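Local coordinates for transcription factor cep-1 (PDB 1T4W), which activates transcription by binding the same DNA consensus sequence as p53, promotes apoptosis after DNA damage and ensures proper meiotic chromosome segregation, here as its zinc-containing DNA-binding domain, at residues K67-N70 / V71-I75. Sequence-based numbering, arbitrary orientation.
Sequences KKEN and VEYAI
E69 meets Y73 and A74 as the loop 67-70 runs into a single short turn of helix. With E69 CG placed opposite the backbone N (chi1 173°) and the rest of the chain extended, the carboxylate is carried past the CD1 edge of the Y73 ring. E69 CD lies 3.5 Å from Y73 CD1, and the carboxylate plane is turned 78° from the ring. E69 OE1 sits near the ring plane, 3.6 Å from Y73 CD1, and touches A74 as well, 3.5 Å from its CA. A hydrogen bond from ND2 of N77 gives this oxygen a polar partner beyond the turn. N70 occupies the N-cap position, but its side chain makes no capping bond; the residue contributes its backbone instead. N70 O receives A74 N at 2.9 Å in a nearly straight bond (175°), the first i to i+4 bond of the turn, and V71 O accepts I75 N in the next. A74 CB packs 3.5 Å from N70 O. The segment 71-75 follows strand 57-65 and lies against the larger sheet of the p53-like sandwich: V71 rests on C154 and Y171, I75 reaches C154, A156 and F158 of strand 152-160, and A74 touches Y65, while E72 OE1 forms a salt bridge with R76 and E72 OE2 is hydrogen-bonded to H169 NE2 on strand 166-177.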
# COMPACT_ATOMS: atom_id res chain seq x y z
N LYS A 67 -3.14 -17.41 4.74
CA LYS A 67 -4.36 -18.19 4.63
C LYS A 67 -5.12 -18.25 5.95
O LYS A 67 -6.35 -18.33 5.96
CB LYS A 67 -4.03 -19.61 4.16
CG LYS A 67 -3.23 -19.68 2.86
CD LYS A 67 -1.84 -19.05 3.02
CE LYS A 67 -1.08 -19.03 1.70
NZ LYS A 67 0.21 -18.29 1.84
N LYS A 68 -4.39 -18.19 7.05
CA LYS A 68 -5.00 -18.26 8.38
C LYS A 68 -5.66 -16.96 8.85
O LYS A 68 -6.59 -16.99 9.67
CB LYS A 68 -3.95 -18.72 9.40
CG LYS A 68 -3.35 -20.09 9.06
CD LYS A 68 -4.44 -21.15 8.95
CE LYS A 68 -3.88 -22.49 8.50
NZ LYS A 68 -4.94 -23.54 8.42
N GLU A 69 -5.19 -15.82 8.36
CA GLU A 69 -5.78 -14.53 8.73
C GLU A 69 -5.98 -13.73 7.46
O GLU A 69 -5.05 -13.10 6.97
CB GLU A 69 -4.86 -13.78 9.70
CG GLU A 69 -5.31 -12.35 10.01
CD GLU A 69 -4.47 -11.69 11.10
OE1 GLU A 69 -4.11 -10.50 10.92
OE2 GLU A 69 -4.18 -12.34 12.13
N ASN A 70 -7.20 -13.78 6.93
CA ASN A 70 -7.56 -13.10 5.69
C ASN A 70 -7.35 -11.59 5.63
O ASN A 70 -7.21 -10.90 6.65
CB ASN A 70 -9.00 -13.45 5.31
CG ASN A 70 -9.13 -14.89 4.89
OD1 ASN A 70 -10.19 -15.34 4.45
ND2 ASN A 70 -8.04 -15.64 5.03
N VAL A 71 -7.34 -11.09 4.40
CA VAL A 71 -7.06 -9.69 4.18
C VAL A 71 -7.95 -8.70 4.93
O VAL A 71 -7.43 -7.79 5.56
CB VAL A 71 -7.04 -9.37 2.66
CG1 VAL A 71 -8.43 -9.51 2.07
CG2 VAL A 71 -6.49 -7.96 2.43
N GLU A 72 -9.27 -8.90 4.89
CA GLU A 72 -10.17 -7.95 5.54
C GLU A 72 -9.86 -7.86 7.03
O GLU A 72 -9.89 -6.77 7.61
CB GLU A 72 -11.65 -8.31 5.28
CG GLU A 72 -12.10 -8.09 3.83
CD GLU A 72 -12.24 -6.61 3.45
OE1 GLU A 72 -12.69 -5.81 4.30
OE2 GLU A 72 -11.92 -6.23 2.30
N TYR A 73 -9.50 -8.98 7.64
CA TYR A 73 -9.15 -8.90 9.05
C TYR A 73 -7.78 -8.23 9.22
O TYR A 73 -7.61 -7.29 10.01
CB TYR A 73 -9.12 -10.30 9.69
CG TYR A 73 -8.92 -10.27 11.18
CD1 TYR A 73 -7.65 -10.34 11.74
CD2 TYR A 73 -10.02 -10.10 12.04
CE1 TYR A 73 -7.46 -10.24 13.13
CE2 TYR A 73 -9.84 -10.00 13.42
CZ TYR A 73 -8.56 -10.07 13.96
OH TYR A 73 -8.39 -9.94 15.32
N ALA A 74 -6.79 -8.72 8.49
CA ALA A 74 -5.42 -8.21 8.63
C ALA A 74 -5.26 -6.71 8.46
O ALA A 74 -4.57 -6.06 9.26
CB ALA A 74 -4.49 -8.94 7.64
N ILE A 75 -5.92 -6.13 7.46
CA ILE A 75 -5.75 -4.70 7.23
C ILE A 75 -6.29 -3.82 8.33
O ILE A 75 -5.93 -2.64 8.40
CB ILE A 75 -6.35 -4.29 5.88
CG1 ILE A 75 -7.86 -4.52 5.88
CG2 ILE A 75 -5.61 -5.05 4.74
CD1 ILE A 75 -8.52 -4.11 4.56